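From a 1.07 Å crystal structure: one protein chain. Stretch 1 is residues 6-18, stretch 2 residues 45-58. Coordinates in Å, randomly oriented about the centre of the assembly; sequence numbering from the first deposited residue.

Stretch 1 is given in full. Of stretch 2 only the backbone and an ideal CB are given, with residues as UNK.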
ATOM      1  N   GLY A   6       0.651   0.221  12.717  1.00 10.44           N
ATOM      2  CA  GLY A   6       0.370  -0.203  11.347  1.00  9.33           C
ATOM      3  C   GLY A   6      -0.938  -0.960  11.240  1.00 10.02           C
ATOM      4  O   GLY A   6      -1.675  -0.811  10.299  1.00 10.10           O
ATOM      5  N   LEU A   7      -1.179  -1.822  12.224  1.00  9.43           N
ATOM      6  CA  LEU A   7      -2.400  -2.597  12.273  1.00  9.43           C
ATOM      7  C   LEU A   7      -3.627  -1.743  12.479  1.00 10.05           C
ATOM      8  O   LEU A   7      -4.677  -2.075  11.935  1.00 10.12           O
ATOM      9  CB  LEU A   7      -2.301  -3.753  13.262  1.00 10.99           C
ATOM     10  CG  LEU A   7      -1.310  -4.877  12.897  1.00 12.50           C
ATOM     11  CD1 LEU A   7      -1.176  -5.890  14.025  1.00 14.51           C
ATOM     12  CD2 LEU A   7      -1.689  -5.559  11.585  1.00 14.01           C
ATOM     13  N   GLU A   8      -3.527  -0.594  13.167  1.00 10.15           N
ATOM     14  CA  GLU A   8      -4.637   0.345  13.208  1.00  9.93           C
ATOM     15  C   GLU A   8      -4.954   0.900  11.849  1.00 10.38           C
ATOM     16  O   GLU A   8      -6.107   1.097  11.549  1.00 11.05           O
ATOM     17  CB  GLU A   8      -4.386   1.526  14.157  1.00 10.35           C
ATOM     18  CG  GLU A   8      -4.374   1.141  15.637  1.00 10.69           C
ATOM     19  CD  GLU A   8      -4.190   2.308  16.571  1.00 11.09           C
ATOM     20  OE1 GLU A   8      -3.982   3.475  16.136  1.00 12.94           O
ATOM     21  OE2 GLU A   8      -4.222   2.076  17.772  1.00 12.04           O
ATOM     22  N   LEU A   9      -3.931   1.184  11.036  1.00  9.01           N
ATOM     23  CA  LEU A   9      -4.143   1.719   9.730  1.00  9.32           C
ATOM     24  C   LEU A   9      -4.763   0.661   8.806  1.00  9.12           C
ATOM     25  O   LEU A   9      -5.574   1.006   7.956  1.00 10.50           O
ATOM     26  CB  LEU A   9      -2.850   2.247   9.105  1.00 10.40           C
ATOM     27  CG  LEU A   9      -2.245   3.409   9.888  1.00 11.30           C
ATOM     28  CD1 LEU A   9      -0.930   3.807   9.278  1.00 12.66           C
ATOM     29  CD2 LEU A   9      -3.169   4.589  10.021  1.00 13.99           C
ATOM     30  N   ILE A  10      -4.291  -0.570   8.916  1.00  7.93           N
ATOM     31  CA  ILE A  10      -4.842  -1.654   8.073  1.00  8.14           C
ATOM     32  C   ILE A  10      -6.288  -1.994   8.458  1.00  8.08           C
ATOM     33  O   ILE A  10      -7.134  -2.243   7.603  1.00  8.45           O
ATOM     34  CB  ILE A  10      -3.941  -2.874   8.127  1.00  8.45           C
ATOM     35  CG1 ILE A  10      -2.617  -2.582   7.410  1.00  9.81           C
ATOM     36  CG2 ILE A  10      -4.632  -4.124   7.572  1.00  9.02           C
ATOM     37  CD1 ILE A  10      -1.516  -3.605   7.652  1.00 10.35           C
ATOM     38  N   GLY A  11      -6.572  -1.966   9.751  1.00  8.10           N
ATOM     39  CA  GLY A  11      -7.902  -2.264  10.192  1.00  9.51           C
ATOM     40  C   GLY A  11      -8.251  -3.719  10.029  1.00  9.00           C
ATOM     41  O   GLY A  11      -7.431  -4.581  10.042  1.00 11.17           O
ATOM     42  N   ASN A  12      -9.550  -3.991   9.839  1.00 10.31           N
ATOM     43  CA  ASN A  12     -10.048  -5.352   9.816  1.00  9.57           C
ATOM     44  C   ASN A  12     -11.075  -5.478   8.722  1.00  9.42           C
ATOM     45  O   ASN A  12     -11.508  -4.513   8.116  1.00  9.96           O
ATOM     46  CB  ASN A  12     -10.558  -5.773  11.211  1.00 11.04           C
ATOM     47  CG  ASN A  12     -11.607  -4.854  11.740  1.00 11.27           C
ATOM     48  OD1 ASN A  12     -12.599  -4.599  11.060  1.00 11.92           O
ATOM     49  ND2 ASN A  12     -11.434  -4.358  12.973  1.00 13.36           N
ATOM     50  N   ALA A  13     -11.483  -6.712   8.481  1.00  9.25           N
ATOM     51  CA  ALA A  13     -12.353  -6.999   7.338  1.00 10.79           C
ATOM     52  C   ALA A  13     -13.704  -6.325   7.511  1.00 11.46           C
ATOM     53  O   ALA A  13     -14.307  -5.815   6.556  1.00 11.78           O
ATOM     54  CB  ALA A  13     -12.510  -8.461   7.170  1.00 10.82           C
ATOM     55  N   GLU A  14     -14.182  -6.259   8.730  1.00 11.89           N
ATOM     56  CA  GLU A  14     -15.434  -5.599   8.995  1.00 13.48           C
ATOM     57  C   GLU A  14     -15.295  -4.106   8.694  1.00 13.08           C
ATOM     58  O   GLU A  14     -16.218  -3.428   8.257  1.00 13.52           O
ATOM     59  CB  GLU A  14     -15.860  -5.930  10.436  1.00 16.06           C
ATOM     60  CG  GLU A  14     -16.051  -7.451  10.744  1.00 22.75           C
ATOM     61  CD  GLU A  14     -14.839  -8.432  10.524  1.00 17.77           C
ATOM     62  OE1 GLU A  14     -13.622  -8.126  10.951  1.00 22.44           O
ATOM     63  OE2 GLU A  14     -15.123  -9.578   9.928  1.00 23.83           O
ATOM     64  N   GLY A  15     -14.111  -3.556   8.929  1.00 11.78           N
ATOM     65  CA  GLY A  15     -13.806  -2.178   8.532  1.00 13.25           C
ATOM     66  C   GLY A  15     -13.830  -1.950   7.020  1.00 12.44           C
ATOM     67  O   GLY A  15     -14.275  -0.901   6.564  1.00 15.20           O
ATOM     68  N   CYS A  16     -13.334  -2.894   6.262  1.00 10.80           N
ATOM     69  CA  CYS A  16     -13.498  -2.887   4.791  1.00 11.20           C
ATOM     70  C   CYS A  16     -14.962  -2.929   4.333  1.00 11.08           C
ATOM     71  O   CYS A  16     -15.342  -2.256   3.392  1.00 11.11           O
ATOM     72  CB  CYS A  16     -12.667  -4.014   4.184  1.00 10.94           C
ATOM     73  SG  CYS A  16     -13.083  -4.622   2.545  1.00 11.12           S
ATOM     74  N   ARG A  17     -15.764  -3.655   5.061  1.00 11.07           N
ATOM     75  CA  ARG A  17     -17.185  -3.703   4.746  1.00 13.25           C
ATOM     76  C   ARG A  17     -17.830  -2.346   4.945  1.00 14.14           C
ATOM     77  O   ARG A  17     -18.693  -1.944   4.149  1.00 15.96           O
ATOM     78  CB  ARG A  17     -17.878  -4.667   5.662  1.00 14.54           C
ATOM     79  CG  ARG A  17     -17.782  -6.046   5.433  1.00 19.34           C
ATOM     80  CD  ARG A  17     -19.089  -6.664   5.901  1.00 24.96           C
ATOM     81  NE  ARG A  17     -18.869  -7.775   6.777  1.00 26.86           N
ATOM     82  CZ  ARG A  17     -19.765  -8.721   6.984  1.00 27.23           C
ATOM     83  NH1 ARG A  17     -20.947  -8.680   6.356  1.00 25.27           N
ATOM     84  NH2 ARG A  17     -19.465  -9.701   7.816  1.00 25.30           N
ATOM     85  N   ARG A  18     -17.457  -1.620   5.976  1.00 14.90           N
ATOM     86  CA  ARG A  18     -18.100  -0.342   6.170  1.00 17.59           C
ATOM     87  C   ARG A  18     -17.416   0.785   5.419  1.00 14.51           C
ATOM     88  O   ARG A  18     -18.109   1.720   5.012  1.00 15.61           O
ATOM     89  CB  ARG A  18     -18.289  -0.013   7.626  1.00 21.38           C
ATOM     90  CG  ARG A  18     -17.114   0.378   8.297  1.00 23.39           C
ATOM     91  CD  ARG A  18     -17.359   1.128   9.644  1.00 20.87           C
ATOM     92  NE  ARG A  18     -16.040   1.192  10.217  1.00 22.82           N
ATOM     93  CZ  ARG A  18     -15.459   0.169  10.794  1.00 21.32           C
ATOM     94  NH1 ARG A  18     -16.117  -0.968  10.990  1.00 20.44           N
ATOM     95  NH2 ARG A  18     -14.204   0.280  11.183  1.00 20.86           N
ATOM     96  N   UNK A  45     -16.984 -12.245  -1.929  1.00  8.84           N
ATOM     97  CA  UNK A  45     -17.868 -12.058  -0.794  1.00  9.20           C
ATOM     98  C   UNK A  45     -17.139 -11.426   0.372  1.00  8.80           C
ATOM     99  O   UNK A  45     -15.895 -11.502   0.496  1.00  8.87           O
ATOM    100  CB  UNK A  45     -18.481 -13.394  -0.369  1.00  9.20           C
ATOM    101  N   UNK A  46     -17.903 -10.842   1.259  1.00  8.69           N
ATOM    102  CA  UNK A  46     -17.326 -10.374   2.482  1.00  8.79           C
ATOM    103  C   UNK A  46     -16.636 -11.490   3.244  1.00  9.26           C
ATOM    104  O   UNK A  46     -15.574 -11.300   3.877  1.00 10.15           O
ATOM    105  CB  UNK A  46     -18.403  -9.723   3.351  1.00  8.79           C
ATOM    106  N   UNK A  47     -17.196 -12.671   3.212  1.00  9.63           N
ATOM    107  CA  UNK A  47     -16.625 -13.763   3.950  1.00 10.00           C
ATOM    108  C   UNK A  47     -15.276 -14.205   3.381  1.00  9.43           C
ATOM    109  O   UNK A  47     -14.362 -14.532   4.133  1.00 10.17           O
ATOM    110  CB  UNK A  47     -17.603 -14.939   3.966  1.00 10.00           C
ATOM    111  N   UNK A  48     -15.102 -14.143   2.074  1.00  9.70           N
ATOM    112  CA  UNK A  48     -13.819 -14.446   1.505  1.00 10.08           C
ATOM    113  C   UNK A  48     -12.771 -13.392   1.892  1.00  9.54           C
ATOM    114  O   UNK A  48     -11.608 -13.721   2.200  1.00 10.47           O
ATOM    115  CB  UNK A  48     -13.939 -14.552  -0.017  1.00 10.08           C
ATOM    116  N   UNK A  49     -13.175 -12.129   1.874  1.00  8.06           N
ATOM    117  CA  UNK A  49     -12.278 -11.044   2.286  1.00  8.32           C
ATOM    118  C   UNK A  49     -11.841 -11.294   3.718  1.00  8.71           C
ATOM    119  O   UNK A  49     -10.631 -11.186   4.059  1.00  9.15           O
ATOM    120  CB  UNK A  49     -12.956  -9.678   2.156  1.00  8.32           C
ATOM    121  N   UNK A  50     -12.757 -11.660   4.599  1.00  8.52           N
ATOM    122  CA  UNK A  50     -12.399 -11.918   5.961  1.00  9.76           C
ATOM    123  C   UNK A  50     -11.497 -13.131   6.076  1.00 10.21           C
ATOM    124  O   UNK A  50     -10.520 -13.101   6.861  1.00 10.34           O
ATOM    125  CB  UNK A  50     -13.658 -12.105   6.810  1.00  9.76           C
ATOM    126  N   UNK A  51     -11.763 -14.192   5.308  1.00  9.79           N
ATOM    127  CA  UNK A  51     -10.982 -15.400   5.420  1.00 10.66           C
ATOM    128  C   UNK A  51      -9.535 -15.153   4.975  1.00 11.07           C
ATOM    129  O   UNK A  51      -8.629 -15.796   5.497  1.00 12.86           O
ATOM    130  CB  UNK A  51     -11.619 -16.518   4.592  1.00 10.66           C
ATOM    131  N   UNK A  52      -9.354 -14.272   3.992  1.00 10.07           N
ATOM    132  CA  UNK A  52      -8.029 -14.032   3.432  1.00 10.55           C
ATOM    133  C   UNK A  52      -7.290 -12.860   4.032  1.00 10.33           C
ATOM    134  O   UNK A  52      -6.167 -12.554   3.604  1.00 10.40           O
ATOM    135  CB  UNK A  52      -8.147 -13.815   1.922  1.00 10.55           C
ATOM    136  N   UNK A  53      -7.838 -12.228   5.025  1.00  9.01           N
ATOM    137  CA  UNK A  53      -7.323 -10.953   5.516  1.00  8.89           C
ATOM    138  C   UNK A  53      -5.876 -11.124   6.016  1.00  9.75           C
ATOM    139  O   UNK A  53      -4.971 -10.384   5.596  1.00  9.73           O
ATOM    140  CB  UNK A  53      -8.218 -10.410   6.632  1.00  8.89           C
ATOM    141  N   UNK A  54      -5.663 -12.091   6.921  1.00 10.77           N
ATOM    142  CA  UNK A  54      -4.317 -12.311   7.469  1.00 12.66           C
ATOM    143  C   UNK A  54      -3.331 -12.758   6.431  1.00 12.98           C
ATOM    144  O   UNK A  54      -2.169 -12.319   6.454  1.00 14.37           O
ATOM    145  CB  UNK A  54      -4.362 -13.348   8.593  1.00 12.66           C
ATOM    146  N   UNK A  55      -3.763 -13.603   5.501  1.00 13.84           N
ATOM    147  CA  UNK A  55      -2.916 -14.019   4.403  1.00 14.97           C
ATOM    148  C   UNK A  55      -2.492 -12.798   3.612  1.00 11.75           C
ATOM    149  O   UNK A  55      -1.313 -12.698   3.187  1.00 13.17           O
ATOM    150  CB  UNK A  55      -3.634 -15.030   3.506  1.00 14.97           C
ATOM    151  N   UNK A  56      -3.406 -11.871   3.417  1.00 11.21           N
ATOM    152  CA  UNK A  56      -3.072 -10.699   2.631  1.00  9.95           C
ATOM    153  C   UNK A  56      -2.116  -9.773   3.365  1.00  8.98           C
ATOM    154  O   UNK A  56      -1.257  -9.151   2.726  1.00  9.57           O
ATOM    155  CB  UNK A  56      -4.346  -9.940   2.254  1.00  9.95           C
ATOM    156  N   UNK A  57      -2.207  -9.697   4.669  1.00  9.29           N
ATOM    157  CA  UNK A  57      -1.184  -8.974   5.456  1.00  9.38           C
ATOM    158  C   UNK A  57       0.176  -9.639   5.278  1.00 10.74           C
ATOM    159  O   UNK A  57       1.172  -8.940   5.042  1.00 10.68           O
ATOM    160  CB  UNK A  57      -1.561  -8.934   6.938  1.00  9.38           C
ATOM    161  N   UNK A  58       0.237 -10.974   5.299  1.00 11.21           N
ATOM    162  CA  UNK A  58       1.479 -11.686   5.069  1.00 11.41           C
ATOM    163  C   UNK A  58       2.052 -11.425   3.736  1.00 10.48           C
ATOM    164  O   UNK A  58       3.282 -11.228   3.638  1.00 10.35           O
ATOM    165  CB  UNK A  58       1.277 -13.193   5.241  1.00 11.41           C
TER

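Stretch 2 runs as a helix from 46 to 58 across the turn that joins the two helical segments of stretch 1, at 137° to segment 13-18. Position 45 precedes the first helical turn, with phi/psi of -78/159 and nothing of stretch 1 near its CB. An N-cap residue such as Ser, Thr, Asp or Asn would suit it. It is Thr 45, whose OG1 accepts from the backbone N of position 48 at 3.0 Å.

At position 46 CA-to-CB points toward stretch 1, and the ideal CB lies 4.0 Å from Arg 17 NE. A positive guanidinium so close favours an acidic residue, though a polar amide would also fit. The residue is Asp 46. Its CB packs over one face of the guanidinium, and its OD2 forms a salt bridge with Arg 17 NH1 at 3.4 Å; because the oxygen lies well out of the guanidinium plane, the attraction is one of charge, without a directed N-H. A water also links Asp 46 O to Ala 13 O, weakly at the latter.

Position 47 points away into open space, so many polar side chains would do. Gln 47 nevertheless bends back, and a water accepts from both its NE2 (3.1 Å) and Arg 17 NH2 (2.5 Å). Position 48, out of reach, tolerates much; Gln 48 donates from NE2 to OD1 of residue 52 at 3.2 Å.

Position 49 points toward Cys 16 and Ala 13, its ideal CB 5.1 Å from Cys 16 SG and 5.2 Å from Ala 13 CB. This apolar setting suits Val, Ile, Leu or Met. Ile 49 places CG2 4.1 Å from Cys 16 SG.

At position 50 the backbones come close, with CA atoms of 13 and 50 5.1 Å apart, and the ideal CB is 3.8 Å from Ala 13 CB. A small residue, Gly, Ala or Ser, suits so tight an approach. Ala 50 brings its CA to 3.7 Å from Ala 13 CB.

Positions 51 and 52 make no contact and could be polar or small; they are Ala 51 and Asp 52, the latter accepting the bond from Gln 48.

Position 53 points toward the turn, its ideal CB 4.7 Å from Ala 13 CB. Beyond lie the flat backbone of 12-13 and the carbonyl of Gly 11, an acceptor. A long apolar or aromatic side chain would suit, particularly one carrying a donor. Trp 53 covers the turn: Ala 13 CA and Asn 12 C lie over one face of its ring, with Asn 12 C 3.4 Å from CZ2, while NE1 makes a weak hydrogen bond to Gly 11 O at 3.3 Å. A water joins the same two atoms, donating to Gly 11 O at 3.0 Å and accepting only weakly from Trp 53 NE1, also at 3.0 Å.

Positions 54, 55, 56 and 58 have no stretch 1 atom near their CB and suit polar or varied residues: Glu 54, Lys 55, Asn 56 and Leu 58.

Position 57 points toward Ile 10 and Leu 7, calling for a branched or long aliphatic. Ile 57 extends CD1 to 4.1 Å from Ile 10 CG2 and 4.3 Å from Leu 7 CD2.

Stretch 2 (45-58) TDQQIAADWEKNIL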
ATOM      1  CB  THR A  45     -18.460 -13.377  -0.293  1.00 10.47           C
ATOM      2  OG1 THR A  45     -17.399 -14.243   0.128  1.00 11.52           O
ATOM      3  CG2 THR A  45     -19.315 -14.062  -1.397  1.00 11.16           C
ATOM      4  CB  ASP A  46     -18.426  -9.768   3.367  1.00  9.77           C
ATOM      5  CG  ASP A  46     -19.074  -8.546   2.784  1.00 10.56           C
ATOM      6  OD1 ASP A  46     -18.438  -7.677   2.129  1.00 13.52           O
ATOM      7  OD2 ASP A  46     -20.300  -8.380   3.008  1.00 12.10           O
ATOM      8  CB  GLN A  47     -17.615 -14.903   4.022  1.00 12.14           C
ATOM      9  CG  GLN A  47     -18.854 -14.542   4.898  1.00 15.27           C
ATOM     10  CD  GLN A  47     -19.804 -13.467   4.270  1.00 14.57           C
ATOM     11  OE1 GLN A  47     -19.963 -13.401   3.006  1.00 14.16           O
ATOM     12  NE2 GLN A  47     -20.442 -12.649   5.118  1.00 16.21           N
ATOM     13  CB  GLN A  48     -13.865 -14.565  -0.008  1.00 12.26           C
ATOM     14  CG  GLN A  48     -12.435 -15.004  -0.445  1.00 15.00           C
ATOM     15  CD  GLN A  48     -12.215 -15.338  -1.872  1.00 16.33           C
ATOM     16  OE1 GLN A  48     -13.149 -15.413  -2.669  1.00 20.56           O
ATOM     17  NE2 GLN A  48     -10.968 -15.576  -2.200  1.00 18.58           N
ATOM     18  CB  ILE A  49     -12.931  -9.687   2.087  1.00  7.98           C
ATOM     19  CG1 ILE A  49     -13.106  -9.386   0.604  1.00  8.92           C
ATOM     20  CG2 ILE A  49     -12.087  -8.578   2.771  1.00  8.43           C
ATOM     21  CD1 ILE A  49     -13.972  -8.228   0.283  1.00  9.73           C
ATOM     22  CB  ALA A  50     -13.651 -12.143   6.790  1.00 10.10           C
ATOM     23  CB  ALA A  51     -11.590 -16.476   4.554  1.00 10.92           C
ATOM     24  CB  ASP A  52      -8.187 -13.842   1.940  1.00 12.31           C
ATOM     25  CG  ASP A  52      -8.545 -15.162   1.272  1.00 16.24           C
ATOM     26  OD1 ASP A  52      -8.817 -15.155   0.070  1.00 18.04           O
ATOM     27  OD2 ASP A  52      -8.506 -16.241   1.891  1.00 19.85           O
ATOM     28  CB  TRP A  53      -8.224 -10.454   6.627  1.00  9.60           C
ATOM     29  CG  TRP A  53      -7.943  -9.057   7.052  1.00  8.83           C
ATOM     30  CD1 TRP A  53      -7.157  -8.583   8.062  1.00  9.63           C
ATOM     31  CD2 TRP A  53      -8.465  -7.897   6.411  1.00  8.52           C
ATOM     32  NE1 TRP A  53      -7.154  -7.211   8.090  1.00  9.41           N
ATOM     33  CE2 TRP A  53      -7.975  -6.751   7.110  1.00  8.93           C
ATOM     34  CE3 TRP A  53      -9.371  -7.689   5.344  1.00  9.07           C
ATOM     35  CZ2 TRP A  53      -8.346  -5.454   6.763  1.00  9.05           C
ATOM     36  CZ3 TRP A  53      -9.736  -6.426   5.024  1.00  9.15           C
ATOM     37  CH2 TRP A  53      -9.210  -5.305   5.712  1.00  8.86           C
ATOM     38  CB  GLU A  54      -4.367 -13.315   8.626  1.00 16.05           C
ATOM     39  CG  GLU A  54      -5.036 -12.709   9.812  1.00 18.83           C
ATOM     40  CD  GLU A  54      -4.232 -11.530  10.344  1.00 22.99           C
ATOM     41  OE1 GLU A  54      -2.985 -11.562  10.269  1.00 22.70           O
ATOM     42  OE2 GLU A  54      -4.852 -10.581  10.752  1.00 21.88           O
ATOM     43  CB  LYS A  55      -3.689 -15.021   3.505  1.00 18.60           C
ATOM     44  CG  LYS A  55      -3.083 -15.324   2.082  1.00 21.80           C
ATOM     45  CD  LYS A  55      -4.106 -15.897   1.029  1.00 24.28           C
ATOM     46  CE  LYS A  55      -3.426 -16.298  -0.310  1.00 27.97           C
ATOM     47  NZ  LYS A  55      -2.914 -17.698  -0.335  1.00 27.94           N
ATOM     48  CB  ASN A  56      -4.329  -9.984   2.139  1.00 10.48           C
ATOM     49  CG  ASN A  56      -4.961 -10.679   0.947  1.00 11.64           C
ATOM     50  OD1 ASN A  56      -4.265 -11.152   0.051  1.00 14.11           O
ATOM     51  ND2 ASN A  56      -6.297 -10.671   0.885  1.00 12.71           N
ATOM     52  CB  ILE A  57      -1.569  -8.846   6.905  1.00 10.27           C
ATOM     53  CG1 ILE A  57      -2.830  -7.986   7.043  1.00 10.63           C
ATOM     54  CG2 ILE A  57      -0.422  -8.197   7.723  1.00 11.00           C
ATOM     55  CD1 ILE A  57      -3.383  -7.882   8.440  1.00 11.26           C
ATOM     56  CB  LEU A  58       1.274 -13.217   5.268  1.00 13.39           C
ATOM     57  CG  LEU A  58       2.543 -14.093   5.236  1.00 15.36           C
ATOM     58  CD1 LEU A  58       3.486 -13.670   6.340  1.00 20.65           C
ATOM     59  CD2 LEU A  58       2.193 -15.550   5.413  1.00 16.51           C
TER
HETATM   60  O   HOH W   1      -5.805  -7.048  10.765  1.00 17.28           O
HETATM   61  O   HOH W   2     -15.379  -8.740   5.104  1.00 18.59           O
HETATM   62  O   HOH W   3     -20.045 -12.128   8.139  1.00 20.21           O
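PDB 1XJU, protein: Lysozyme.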